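Local coordinates for protein TgTwinScan_2721 - E2 domain (Toxoplasma gondii, PDB 2F4Z) that probably acts as an E2 ubiquitin-conjugating enzyme, carrying ubiquitin as a thioester on its way to a substrate, at residues P109-V114 with L142-A147; L96-P101 with T146-I151. One frame throughout, in Å; residues are numbered along the deposited sequence.

Following the chain from the N terminus, strand 93-99 comes first and, with the two residues after it, supplies 96-101; it leads on to its antiparallel neighbour, strand 110-113, and after a long run without helix or strand the chain enters helix 144-156. Contact 1 closes the shorter loop, from 109-114 to 142-147; judged by the residues that touch, it nests within the longer loop of contact 2, although the two helix segments overlap at Thr146 and Ala147. Backbone hydrogen bonds join the two strands, with Val99 N 2.9 Å from Lys110 O, and Phe113 also packs on Ile151. Together the contacts seat successive turns of one helix on two adjacent strands.

Contact 1. Residues P109-V114 with L142-A147; sequences PKMKFV and LTIRTA
Pro109 and Met111 meet Ile144 and Ala147 through carbon contacts, with no hydrogen bond across; all four residues are buried. Leu142, at the start of 142-147, packs on Leu142 of the second subunit. Thr143 is the N-cap of helix 144-156. Its OG1 accepts from Thr146 N at 3.2 Å in a nearly straight bond (175° at the hydrogen), which fixes the start of the helix and with it the two residues that reach the strand. Ile144 is the first of these. Its CG1, anti to the carbonyl carbon (chi1 -70°), lies 4.0 Å from Pro109 CG, while the other branch, CG2, is 3.8 Å from Met111 CE, so the two branches divide between Pro109, just ahead of the strand, and Met111 within it. Ile144 N is hydrogen-bonded to Glu40 OE1, linking this turn to helix 33-46. In the ubiquitin-conjugating fold a helix lies across one face of a four-stranded antiparallel sheet, and here the first turn of that helix is set against 110-113, an outermost strand. Thr146 turns its hydroxyl back to the cap, OG1 giving a hydrogen bond to Thr143 O at 2.7 Å. That carbonyl oxygen takes a second bond from Ala147 N at 3.2 Å. Ala147 CB points at the strand and meets Met111 CE at 3.6 Å, with Met111 SD at 4.2 Å. Met111 spans the gap because its chain is extended beyond CG (chi3 -178°), which carries the methyl far enough to touch both Ala147 CB and Ile144 CG2.

Contact 2. Residues L96-P101 with T146-I151; sequences LDIVIP and TALLSI
Leu96 and Ile151 reach toward each other tip to tip, Leu96 CD1 lying 3.8 Å from Ile151 CD1. One turn earlier in the helix, Leu148 serves two strand residues through a single methyl: its CD2 is 4.1 Å from Ile98 CD1 and 4.5 Å from Leu96 CG. The CB of Leu148 leaves the helix to one side, and the leucyl end then swings in toward the strand. Ile151 gets there more directly: its CB already points at the strand, and CD1 stands at the end of an extended chain (chi2 -179°). The evidence is thus of aliphatic carbon contacts, without a hydrogen bond across, between positions two apart on the strand and three apart on the helix. The helix segment is held by its own backbone bonds, among them Ile151 N to Ala147 O at 2.9 Å. Strand 96-99 is positioned by its neighbours, with backbone hydrogen bonds between Leu96 and Gly79 and between Asp97 and Lys112. Asp97, between the two packing residues, makes a salt bridge with Arg76. Farther out, Ile81 touches both Leu96 and Ile151, Phe113 does likewise, and Trp77 and Val65 flank Ile98 and Leu148 respectively. The axes of the short segments approach to 12.0 Å and their N-to-C directions differ by 147°, so the helix runs roughly against the strand. A helix laid over the sheet in this way, closing a hydrophobic core beneath it, belongs to the alpha/beta fold of ubiquitin-conjugating enzymes.

Contact 1. Residues P109-V114 with L142-A147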
loop_
_atom_site.group_PDB
_atom_site.type_symbol
_atom_site.label_atom_id
_atom_site.label_comp_id
_atom_site.label_asym_id
_atom_site.label_seq_id
_atom_site.Cartn_x
_atom_site.Cartn_y
_atom_site.Cartn_z
ATOM N N PRO A 109 -3.474 13.169 0.846
ATOM C CA PRO A 109 -3.599 14.049 1.981
ATOM C C PRO A 109 -2.366 14.982 2.040
ATOM O O PRO A 109 -1.276 14.653 1.493
ATOM C CB PRO A 109 -3.656 13.077 3.178
ATOM C CG PRO A 109 -2.966 11.878 2.770
ATOM C CD PRO A 109 -3.236 11.771 1.235
ATOM N N LYS A 110 -2.543 16.157 2.644
ATOM C CA LYS A 110 -1.423 17.061 2.956
ATOM C C LYS A 110 -1.074 16.911 4.437
ATOM O O LYS A 110 -1.963 16.925 5.289
ATOM C CB LYS A 110 -1.764 18.520 2.648
ATOM C CG LYS A 110 -2.709 18.690 1.439
ATOM C CD LYS A 110 -3.279 20.152 1.425
ATOM C CE LYS A 110 -2.897 20.942 2.773
ATOM N NZ LYS A 110 -3.368 22.401 2.970
ATOM N N MET A 111 0.226 16.710 4.716
ATOM C CA MET A 111 0.718 16.425 6.055
ATOM C C MET A 111 1.880 17.324 6.346
ATOM O O MET A 111 2.680 17.636 5.446
ATOM C CB MET A 111 1.134 14.963 6.148
ATOM C CG MET A 111 -0.038 14.001 5.907
ATOM S SD MET A 111 0.480 12.387 6.442
ATOM C CE MET A 111 -0.924 11.346 6.078
ATOM N N LYS A 112 1.946 17.799 7.578
ATOM C CA LYS A 112 3.138 18.531 8.072
ATOM C C LYS A 112 3.303 18.258 9.563
ATOM O O LYS A 112 2.330 17.918 10.223
ATOM C CB LYS A 112 3.002 20.037 7.851
ATOM C CG LYS A 112 1.841 20.647 8.593
ATOM C CD LYS A 112 1.779 22.109 8.342
ATOM C CE LYS A 112 0.443 22.620 8.904
ATOM N NZ LYS A 112 0.387 24.106 9.011
ATOM N N PHE A 113 4.536 18.366 10.078
ATOM C CA PHE A 113 4.755 18.244 11.508
ATOM C C PHE A 113 4.210 19.453 12.234
ATOM O O PHE A 113 4.394 20.616 11.793
ATOM C CB PHE A 113 6.232 18.017 11.832
ATOM C CG PHE A 113 6.684 16.567 11.624
ATOM C CD1 PHE A 113 6.800 16.026 10.337
ATOM C CD2 PHE A 113 7.033 15.777 12.718
ATOM C CE1 PHE A 113 7.214 14.664 10.174
ATOM C CE2 PHE A 113 7.467 14.487 12.578
ATOM C CZ PHE A 113 7.587 13.916 11.291
ATOM N N VAL A 114 3.478 19.191 13.305
ATOM C CA VAL A 114 3.142 20.257 14.277
ATOM C C VAL A 114 4.272 20.312 15.321
ATOM O O VAL A 114 4.794 21.388 15.570
ATOM C CB VAL A 114 1.780 19.986 14.933
ATOM C CG1 VAL A 114 1.543 20.910 16.157
ATOM C CG2 VAL A 114 0.692 20.107 13.858
ATOM N N LEU A 142 -3.317 3.357 -1.721
ATOM C CA LEU A 142 -2.567 3.562 -0.455
ATOM C C LEU A 142 -3.481 4.170 0.607
ATOM O O LEU A 142 -4.622 4.606 0.340
ATOM C CB LEU A 142 -1.310 4.459 -0.667
ATOM C CG LEU A 142 -0.228 3.823 -1.608
ATOM C CD1 LEU A 142 0.606 4.921 -2.217
ATOM C CD2 LEU A 142 0.664 2.763 -0.921
ATOM N N THR A 143 -2.966 4.306 1.808
ATOM C CA THR A 143 -3.812 4.817 2.876
ATOM C C THR A 143 -3.038 5.890 3.607
ATOM O O THR A 143 -1.823 5.959 3.471
ATOM C CB THR A 143 -4.155 3.682 3.857
ATOM O OG1 THR A 143 -2.946 3.220 4.468
ATOM C CG2 THR A 143 -4.813 2.513 3.092
ATOM N N ILE A 144 -3.759 6.720 4.354
ATOM C CA ILE A 144 -3.145 7.637 5.348
ATOM C C ILE A 144 -2.127 6.914 6.267
ATOM O O ILE A 144 -1.035 7.427 6.533
ATOM C CB ILE A 144 -4.260 8.366 6.136
ATOM C CG1 ILE A 144 -4.982 9.362 5.199
ATOM C CG2 ILE A 144 -3.720 9.088 7.359
ATOM C CD1 ILE A 144 -6.395 9.623 5.563
ATOM N N ARG A 145 -2.466 5.714 6.734
ATOM C CA ARG A 145 -1.495 4.882 7.490
ATOM C C ARG A 145 -0.133 4.564 6.862
ATOM O O ARG A 145 0.909 4.663 7.524
ATOM C CB ARG A 145 -2.122 3.553 7.907
ATOM C CG ARG A 145 -1.241 2.861 8.965
ATOM C CD ARG A 145 -2.058 1.765 9.717
ATOM N NE ARG A 145 -1.264 1.306 10.849
ATOM C CZ ARG A 145 -0.404 0.290 10.812
ATOM N NH1 ARG A 145 -0.244 -0.413 9.709
ATOM N NH2 ARG A 145 0.273 -0.038 11.899
ATOM N N THR A 146 -0.149 4.094 5.626
ATOM C CA THR A 146 1.070 3.913 4.833
ATOM C C THR A 146 1.825 5.253 4.694
ATOM O O THR A 146 3.010 5.238 4.760
ATOM C CB THR A 146 0.810 3.238 3.442
ATOM O OG1 THR A 146 0.017 4.129 2.642
ATOM C CG2 THR A 146 -0.012 1.975 3.597
ATOM N N ALA A 147 1.142 6.403 4.555
ATOM C CA ALA A 147 1.851 7.698 4.604
ATOM C C ALA A 147 2.556 7.963 5.939
ATOM O O ALA A 147 3.737 8.311 5.909
ATOM C CB ALA A 147 0.968 8.900 4.173
#

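Contact 2. Residues L96-P101 with T146-I151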
loop_
_atom_site.group_PDB
_atom_site.type_symbol
_atom_site.label_atom_id
_atom_site.label_comp_id
_atom_site.label_asym_id
_atom_site.label_seq_id
_atom_site.Cartn_x
_atom_site.Cartn_y
_atom_site.Cartn_z
ATOM N N LEU A 96 1.308 15.341 13.821
ATOM C CA LEU A 96 1.174 15.844 12.473
ATOM C C LEU A 96 -0.205 16.472 12.254
ATOM O O LEU A 96 -1.202 16.026 12.792
ATOM C CB LEU A 96 1.352 14.723 11.439
ATOM C CG LEU A 96 2.630 13.910 11.193
ATOM C CD1 LEU A 96 3.487 14.454 10.055
ATOM C CD2 LEU A 96 3.471 13.510 12.373
ATOM N N ASP A 97 -0.246 17.502 11.459
ATOM C CA ASP A 97 -1.521 17.992 10.973
ATOM C C ASP A 97 -1.819 17.325 9.596
ATOM O O ASP A 97 -0.925 17.170 8.807
ATOM C CB ASP A 97 -1.453 19.533 10.879
ATOM C CG ASP A 97 -2.720 20.121 10.326
ATOM O OD1 ASP A 97 -3.839 19.735 10.753
ATOM O OD2 ASP A 97 -2.597 20.940 9.402
ATOM N N ILE A 98 -3.069 16.910 9.339
ATOM C CA ILE A 98 -3.450 16.139 8.155
ATOM C C ILE A 98 -4.708 16.789 7.592
ATOM O O ILE A 98 -5.778 16.827 8.250
ATOM C CB ILE A 98 -3.681 14.612 8.424
ATOM C CG1 ILE A 98 -2.444 13.943 9.082
ATOM C CG2 ILE A 98 -4.121 13.817 7.095
ATOM C CD1 ILE A 98 -2.759 12.525 9.692
ATOM N N VAL A 99 -4.579 17.317 6.389
ATOM C CA VAL A 99 -5.696 17.924 5.681
ATOM C C VAL A 99 -6.026 16.961 4.560
ATOM O O VAL A 99 -5.176 16.658 3.692
ATOM C CB VAL A 99 -5.304 19.291 5.120
ATOM C CG1 VAL A 99 -6.444 19.909 4.272
ATOM C CG2 VAL A 99 -4.908 20.232 6.289
ATOM N N ILE A 100 -7.237 16.448 4.580
ATOM C CA ILE A 100 -7.634 15.482 3.577
ATOM C C ILE A 100 -8.423 16.240 2.519
ATOM O O ILE A 100 -9.457 16.763 2.851
ATOM C CB ILE A 100 -8.467 14.315 4.214
ATOM C CG1 ILE A 100 -7.529 13.576 5.199
ATOM C CG2 ILE A 100 -9.058 13.441 3.100
ATOM C CD1 ILE A 100 -8.163 12.757 6.204
ATOM N N PRO A 101 -7.930 16.287 1.250
ATOM C CA PRO A 101 -8.618 17.081 0.226
ATOM C C PRO A 101 -9.988 16.491 -0.219
ATOM O O PRO A 101 -10.240 15.304 0.006
ATOM C CB PRO A 101 -7.591 17.091 -0.922
ATOM C CG PRO A 101 -6.930 15.745 -0.771
ATOM C CD PRO A 101 -6.737 15.619 0.688
ATOM N N THR A 146 -0.149 4.094 5.626
ATOM C CA THR A 146 1.070 3.913 4.833
ATOM C C THR A 146 1.825 5.253 4.694
ATOM O O THR A 146 3.010 5.238 4.760
ATOM C CB THR A 146 0.810 3.238 3.442
ATOM O OG1 THR A 146 0.017 4.129 2.642
ATOM C CG2 THR A 146 -0.012 1.975 3.597
ATOM N N ALA A 147 1.142 6.403 4.555
ATOM C CA ALA A 147 1.851 7.698 4.604
ATOM C C ALA A 147 2.556 7.963 5.939
ATOM O O ALA A 147 3.737 8.311 5.909
ATOM C CB ALA A 147 0.968 8.900 4.173
ATOM N N LEU A 148 1.855 7.786 7.065
ATOM C CA LEU A 148 2.430 7.875 8.414
ATOM C C LEU A 148 3.592 6.919 8.640
ATOM O O LEU A 148 4.637 7.296 9.185
ATOM C CB LEU A 148 1.368 7.705 9.553
ATOM C CG LEU A 148 0.176 8.698 9.603
ATOM C CD1 LEU A 148 -0.813 8.315 10.679
ATOM C CD2 LEU A 148 0.585 10.160 9.786
ATOM N N LEU A 149 3.432 5.669 8.227
ATOM C CA LEU A 149 4.545 4.719 8.326
ATOM C C LEU A 149 5.736 5.147 7.467
ATOM O O LEU A 149 6.920 4.952 7.839
ATOM C CB LEU A 149 4.104 3.295 7.891
ATOM C CG LEU A 149 3.097 2.551 8.799
ATOM C CD1 LEU A 149 2.653 1.224 8.152
ATOM C CD2 LEU A 149 3.684 2.336 10.200
ATOM N N SER A 150 5.440 5.697 6.308
ATOM C CA SER A 150 6.499 6.133 5.453
ATOM C C SER A 150 7.218 7.379 6.052
ATOM O O SER A 150 8.433 7.533 5.906
ATOM C CB SER A 150 5.962 6.320 4.027
ATOM O OG SER A 150 6.814 7.143 3.261
ATOM N N ILE A 151 6.471 8.247 6.750
ATOM C CA ILE A 151 7.072 9.386 7.442
ATOM C C ILE A 151 7.941 8.861 8.611
ATOM O O ILE A 151 9.038 9.328 8.901
ATOM C CB ILE A 151 6.003 10.341 7.936
ATOM C CG1 ILE A 151 5.337 11.045 6.746
ATOM C CG2 ILE A 151 6.596 11.350 8.959
ATOM C CD1 ILE A 151 4.243 12.075 7.135
#